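Local coordinates for protein methyltransferase (Thermus thermophilus, PDB 3TMA) that methylates the N2 atom of guanosine 6 in tRNA(Phe), taking the methyl group from S-adenosyl-L-methionine, at residues L33-L38 and G54-P59; L22-H27 and R71-L76. All coordinates share one frame; numbering follows the deposited sequence.

Contact 1: residues L33-L38 and G54-P59; sequences LLLEEL and GRVRIP
Leu34, Leu35 and Leu38 of helix 31-41 pack on Val56 and Ile58 of strand 55-59 in a purely apolar helix-on-sheet contact, largely buried, in the N-terminal part of the chain. The short segments of helix and strand run nearly the same way, their axes crossing at -25° and coming within 8.7 Å. Side chains along the strand alternate: Val56 and Ile58 direct their CB atoms toward the helix, Arg55 and Arg57 away from it.

Val56 is the residue that all three leucines share, and its two methyls divide them. CG1 meets Leu38 and Leu35, with Leu38 CD1 at 3.7 Å from Val56 CG1 and Leu35 CD1 at 3.9 Å from the same methyl. CG2 receives Leu34, whose CD2 lies 3.9 Å from Val56 CG2. Val56 holds CG1 anti to its backbone N (chi1 178°), which sends the two methyls to different leucines. Leu34 and Leu38 each lie alongside the valine and point against it, while Leu35 crosses it at about a right angle and reaches it with one methyl alone. One turn beyond Leu34, Leu38 also spans to the next inward residue: its CD1 is 4.0 Å from Ile58 CG1, and its CB rests against the same branch.

Behind the strand, Arg55 and Arg57 form salt bridges with Asp50, and Arg57 also with Glu48 and Glu23, so the face turned from the helix is charged. Gly54, just before the strand, has a positive phi (70°), which glycine readily adopts, and its N bonds to Glu31 OE2. One leucine-lined helix laid over one face of the antiparallel part of a mixed sheet is the packing expected of an alpha/beta layer, consistent with the ferredoxin-like N-terminal domain of THUMP-containing methyltransferases.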
loop_
_atom_site.group_PDB
_atom_site.type_symbol
_atom_site.label_atom_id
_atom_site.label_comp_id
_atom_site.label_asym_id
_atom_site.label_seq_id
_atom_site.Cartn_x
_atom_site.Cartn_y
_atom_site.Cartn_z
ATOM N N LEU A 33 3.677 -6.299 -7.585
ATOM C CA LEU A 33 4.436 -5.037 -7.519
ATOM C C LEU A 33 5.318 -4.975 -6.248
ATOM O O LEU A 33 6.433 -4.488 -6.288
ATOM C CB LEU A 33 3.483 -3.831 -7.545
ATOM C CG LEU A 33 2.638 -3.567 -8.799
ATOM C CD1 LEU A 33 1.830 -4.829 -9.176
ATOM C CD2 LEU A 33 1.682 -2.419 -8.518
ATOM N N LEU A 34 4.756 -5.392 -5.171
ATOM C CA LEU A 34 5.557 -5.433 -3.953
ATOM C C LEU A 34 6.723 -6.392 -4.125
ATOM O O LEU A 34 7.852 -6.118 -3.676
ATOM C CB LEU A 34 4.674 -5.890 -2.781
ATOM C CG LEU A 34 5.464 -6.056 -1.475
ATOM C CD1 LEU A 34 6.127 -4.747 -1.050
ATOM C CD2 LEU A 34 4.533 -6.565 -0.377
ATOM N N LEU A 35 6.468 -7.510 -4.794
ATOM C CA LEU A 35 7.528 -8.480 -5.058
ATOM C C LEU A 35 8.653 -7.871 -5.915
ATOM O O LEU A 35 9.832 -8.074 -5.619
ATOM C CB LEU A 35 6.959 -9.734 -5.734
ATOM C CG LEU A 35 7.965 -10.750 -6.241
ATOM C CD1 LEU A 35 8.748 -11.314 -5.062
ATOM C CD2 LEU A 35 7.269 -11.867 -7.062
ATOM N N GLU A 36 8.299 -7.064 -6.904
ATOM C CA GLU A 36 9.319 -6.352 -7.695
ATOM C C GLU A 36 10.161 -5.382 -6.865
ATOM O O GLU A 36 11.398 -5.293 -7.064
ATOM C CB GLU A 36 8.705 -5.624 -8.895
ATOM C CG GLU A 36 8.051 -6.604 -9.861
ATOM C CD GLU A 36 7.127 -5.954 -10.904
ATOM O OE1 GLU A 36 7.143 -4.710 -11.084
ATOM O OE2 GLU A 36 6.370 -6.723 -11.545
ATOM N N GLU A 37 9.495 -4.576 -6.027
ATOM C CA GLU A 37 10.242 -3.681 -5.091
ATOM C C GLU A 37 11.189 -4.443 -4.167
ATOM O O GLU A 37 12.358 -4.075 -4.015
ATOM C CB GLU A 37 9.283 -2.807 -4.258
ATOM C CG GLU A 37 9.971 -1.519 -3.852
ATOM C CD GLU A 37 9.113 -0.588 -2.992
ATOM O OE1 GLU A 37 8.029 -1.021 -2.505
ATOM O OE2 GLU A 37 9.556 0.567 -2.779
ATOM N N LEU A 38 10.694 -5.497 -3.527
ATOM C CA LEU A 38 11.535 -6.305 -2.649
ATOM C C LEU A 38 12.715 -6.951 -3.368
ATOM O O LEU A 38 13.851 -7.015 -2.838
ATOM C CB LEU A 38 10.712 -7.381 -1.928
ATOM C CG LEU A 38 9.917 -6.942 -0.701
ATOM C CD1 LEU A 38 8.798 -7.984 -0.372
ATOM C CD2 LEU A 38 10.859 -6.762 0.519
ATOM N N GLY A 54 -2.279 -10.095 -0.145
ATOM C CA GLY A 54 -1.475 -8.924 0.168
ATOM C C GLY A 54 -0.183 -9.227 0.938
ATOM O O GLY A 54 0.199 -8.428 1.806
ATOM N N ARG A 55 0.447 -10.387 0.714
ATOM C CA ARG A 55 1.669 -10.693 1.513
ATOM C C ARG A 55 2.750 -11.186 0.576
ATOM O O ARG A 55 2.465 -12.007 -0.287
ATOM C CB ARG A 55 1.436 -11.820 2.547
ATOM C CG ARG A 55 0.477 -11.462 3.669
ATOM C CD ARG A 55 0.352 -12.586 4.694
ATOM N NE ARG A 55 -0.214 -13.840 4.168
ATOM C CZ ARG A 55 -1.396 -14.327 4.539
ATOM N NH1 ARG A 55 -2.144 -13.629 5.375
ATOM N NH2 ARG A 55 -1.840 -15.489 4.068
ATOM N N VAL A 56 3.982 -10.725 0.780
ATOM C CA VAL A 56 5.162 -11.343 0.149
ATOM C C VAL A 56 6.197 -11.659 1.220
ATOM O O VAL A 56 6.438 -10.816 2.118
ATOM C CB VAL A 56 5.780 -10.369 -0.861
ATOM C CG1 VAL A 56 7.073 -11.008 -1.503
ATOM C CG2 VAL A 56 4.690 -10.080 -1.993
ATOM N N ARG A 57 6.878 -12.801 1.085
ATOM C CA ARG A 57 7.964 -13.160 2.051
ATOM C C ARG A 57 9.239 -13.389 1.269
ATOM O O ARG A 57 9.189 -14.011 0.197
ATOM C CB ARG A 57 7.665 -14.487 2.770
ATOM C CG ARG A 57 6.621 -14.398 3.833
ATOM C CD ARG A 57 6.400 -15.782 4.522
ATOM N NE ARG A 57 5.880 -16.788 3.601
ATOM C CZ ARG A 57 4.646 -16.770 3.068
ATOM N NH1 ARG A 57 3.766 -15.825 3.401
ATOM N NH2 ARG A 57 4.289 -17.689 2.173
ATOM N N ILE A 58 10.360 -12.939 1.835
ATOM C CA ILE A 58 11.717 -13.132 1.284
ATOM C C ILE A 58 12.519 -13.817 2.422
ATOM O O ILE A 58 12.526 -13.286 3.550
ATOM C CB ILE A 58 12.411 -11.715 1.054
ATOM C CG1 ILE A 58 11.524 -10.821 0.185
ATOM C CG2 ILE A 58 13.792 -11.833 0.413
ATOM C CD1 ILE A 58 11.225 -11.419 -1.119
ATOM N N PRO A 59 13.219 -14.941 2.132
ATOM C CA PRO A 59 14.148 -15.481 3.142
ATOM C C PRO A 59 15.329 -14.528 3.355
ATOM O O PRO A 59 15.936 -14.047 2.397
ATOM C CB PRO A 59 14.620 -16.798 2.542
ATOM C CG PRO A 59 14.378 -16.692 1.053
ATOM C CD PRO A 59 13.411 -15.552 0.801
#

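Contact 2: residues L22-H27 and R71-L76; sequences LEATTH and RLAHHL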
loop_
_atom_site.group_PDB
_atom_site.type_symbol
_atom_site.label_atom_id
_atom_site.label_comp_id
_atom_site.label_asym_id
_atom_site.label_seq_id
_atom_site.Cartn_x
_atom_site.Cartn_y
_atom_site.Cartn_z
ATOM N N LEU A 22 11.503 -12.214 5.982
ATOM C CA LEU A 22 10.891 -10.921 6.102
ATOM C C LEU A 22 9.541 -11.048 5.412
ATOM O O LEU A 22 9.478 -11.425 4.230
ATOM C CB LEU A 22 11.777 -9.880 5.429
ATOM C CG LEU A 22 11.126 -8.526 5.195
ATOM C CD1 LEU A 22 10.783 -7.817 6.518
ATOM C CD2 LEU A 22 12.078 -7.693 4.345
ATOM N N GLU A 23 8.455 -10.732 6.123
ATOM C CA GLU A 23 7.159 -10.619 5.456
ATOM C C GLU A 23 6.681 -9.162 5.336
ATOM O O GLU A 23 6.662 -8.419 6.323
ATOM C CB GLU A 23 6.120 -11.468 6.191
ATOM C CG GLU A 23 4.708 -11.437 5.519
ATOM C CD GLU A 23 3.780 -12.542 6.081
ATOM O OE1 GLU A 23 3.931 -13.725 5.669
ATOM O OE2 GLU A 23 2.918 -12.232 6.958
ATOM N N ALA A 24 6.331 -8.746 4.129
ATOM C CA ALA A 24 5.792 -7.419 3.905
ATOM C C ALA A 24 4.317 -7.531 3.491
ATOM O O ALA A 24 3.954 -8.433 2.724
ATOM C CB ALA A 24 6.612 -6.671 2.808
ATOM N N THR A 25 3.481 -6.619 3.985
ATOM C CA THR A 25 2.074 -6.627 3.612
ATOM C C THR A 25 1.741 -5.399 2.769
ATOM O O THR A 25 2.362 -4.338 2.905
ATOM C CB THR A 25 1.148 -6.605 4.841
ATOM O OG1 THR A 25 1.404 -5.414 5.576
ATOM C CG2 THR A 25 1.419 -7.787 5.748
ATOM N N THR A 26 0.746 -5.543 1.900
ATOM C CA THR A 26 0.331 -4.451 1.010
ATOM C C THR A 26 -1.193 -4.633 0.812
ATOM O O THR A 26 -1.781 -5.540 1.406
ATOM C CB THR A 26 1.128 -4.534 -0.334
ATOM O OG1 THR A 26 0.856 -3.391 -1.155
ATOM C CG2 THR A 26 0.814 -5.859 -1.133
ATOM N N HIS A 27 -1.835 -3.850 -0.051
ATOM C CA HIS A 27 -3.243 -4.179 -0.413
ATOM C C HIS A 27 -3.311 -5.496 -1.191
ATOM O O HIS A 27 -2.580 -5.681 -2.139
ATOM C CB HIS A 27 -3.875 -3.052 -1.244
ATOM C CG HIS A 27 -3.828 -1.718 -0.569
ATOM N ND1 HIS A 27 -4.874 -1.219 0.172
ATOM C CD2 HIS A 27 -2.858 -0.769 -0.534
ATOM C CE1 HIS A 27 -4.552 -0.024 0.644
ATOM N NE2 HIS A 27 -3.339 0.282 0.214
ATOM N N ARG A 71 8.060 1.434 -0.677
ATOM C CA ARG A 71 6.923 2.291 -0.951
ATOM C C ARG A 71 5.624 1.523 -1.226
ATOM O O ARG A 71 4.561 2.141 -1.326
ATOM C CB ARG A 71 7.243 3.208 -2.130
ATOM C CG ARG A 71 8.444 4.105 -1.835
ATOM C CD ARG A 71 7.912 5.414 -1.413
ATOM N NE ARG A 71 8.741 6.465 -1.946
ATOM C CZ ARG A 71 8.449 7.754 -1.902
ATOM N NH1 ARG A 71 7.275 8.167 -1.443
ATOM N NH2 ARG A 71 9.332 8.626 -2.374
ATOM N N LEU A 72 5.685 0.202 -1.358
ATOM C CA LEU A 72 4.434 -0.531 -1.542
ATOM C C LEU A 72 4.028 -1.321 -0.294
ATOM O O LEU A 72 3.109 -2.124 -0.361
ATOM C CB LEU A 72 4.552 -1.476 -2.734
ATOM C CG LEU A 72 4.632 -0.691 -4.061
ATOM C CD1 LEU A 72 5.347 -1.505 -5.141
ATOM C CD2 LEU A 72 3.214 -0.286 -4.486
ATOM N N ALA A 73 4.705 -1.106 0.832
ATOM C CA ALA A 73 4.408 -1.922 2.011
ATOM C C ALA A 73 3.623 -1.158 3.058
ATOM O O ALA A 73 3.839 0.042 3.261
ATOM C CB ALA A 73 5.701 -2.492 2.625
ATOM N N HIS A 74 2.745 -1.863 3.753
ATOM C CA HIS A 74 2.087 -1.288 4.927
ATOM C C HIS A 74 2.871 -1.639 6.189
ATOM O O HIS A 74 3.456 -0.738 6.819
ATOM C CB HIS A 74 0.647 -1.773 5.036
ATOM C CG HIS A 74 -0.240 -1.237 3.969
ATOM N ND1 HIS A 74 -0.385 0.116 3.731
ATOM C CD2 HIS A 74 -1.056 -1.866 3.091
ATOM C CE1 HIS A 74 -1.262 0.291 2.758
ATOM N NE2 HIS A 74 -1.637 -0.899 2.316
ATOM N N HIS A 75 2.991 -2.931 6.502
ATOM C CA HIS A 75 3.726 -3.422 7.691
ATOM C C HIS A 75 4.821 -4.409 7.287
ATOM O O HIS A 75 4.745 -5.047 6.222
ATOM C CB HIS A 75 2.763 -4.098 8.718
ATOM C CG HIS A 75 2.121 -3.126 9.670
ATOM N ND1 HIS A 75 2.846 -2.179 10.378
ATOM C CD2 HIS A 75 0.820 -2.909 9.984
ATOM C CE1 HIS A 75 2.026 -1.457 11.121
ATOM N NE2 HIS A 75 0.790 -1.886 10.905
ATOM N N LEU A 76 5.873 -4.469 8.106
ATOM C CA LEU A 76 6.933 -5.453 7.961
ATOM C C LEU A 76 7.018 -6.296 9.266
ATOM O O LEU A 76 7.048 -5.735 10.372
ATOM C CB LEU A 76 8.269 -4.739 7.776
ATOM C CG LEU A 76 8.375 -3.759 6.575
ATOM C CD1 LEU A 76 9.770 -3.150 6.573
ATOM C CD2 LEU A 76 8.115 -4.530 5.264
#
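In the conformer described here, one of two modelled for His74, the imidazole of His74 turns its edge to one face of the His27 ring in an offset T-shaped pair, with centroids 4.4 Å apart and planes at 76°. NE2 of His74 then lies over that face, and CD2 of His74 packs beside the backbone of Thr26, 3.6 Å from its C atom. Each ring also has a partner outside the pair: His74 ND1 bonds to Ser175 and His27 NE2 to Thr188.

Beside the rings, Thr25 grips the loop backbone at three points. Its N donates to His75 O, and its O accepts a nearly straight bond from His74 N (2.6 Å, 172°). The hydroxyl is the third: chi1 of 61° sets OG1 between the backbone N and the carbonyl carbon, where it accepts from His75 N at 3.1 Å. Thr26 adds a fourth bond, its OG1 donating to Leu72 O at 2.7 Å, nearly along the C=O axis.

Further along, Ala24 and Leu76 form an antiparallel non-hydrogen-bonded pair, and Leu76 CD2 touches Ala24 CB at 3.6 Å. Leu76 opens strand 76-84, the sheet neighbour of strand 21-25, and the preceding residues 71-75 form the loop. Leu34 of helix 31-41 packs on Ala24, Thr26 and Leu72, while Val190 of helix 189-198 reaches Thr26, His27 and His74.

How the contacts relate
Contacts 1 and 2 have centres 8 Å apart and both reach one mixed sheet, in which strand 21-25 lies between strands 55-59 and 76-84. Along the chain, strand 21-25 leads into helix 31-41, then strand 55-59, and the loop 71-75 closes last, so contact 1 is nested within the loop that contact 2 completes. They also touch directly: Ile58 O probably accepts a hydrogen bond from Leu22 N, and Glu37 OE2 probably one from Arg71 N. Contact 1 lays the helix over the sheet and contact 2 joins the next strand; residues of both meet helix 189-198, so this N-terminal layer abuts the methyltransferase domain.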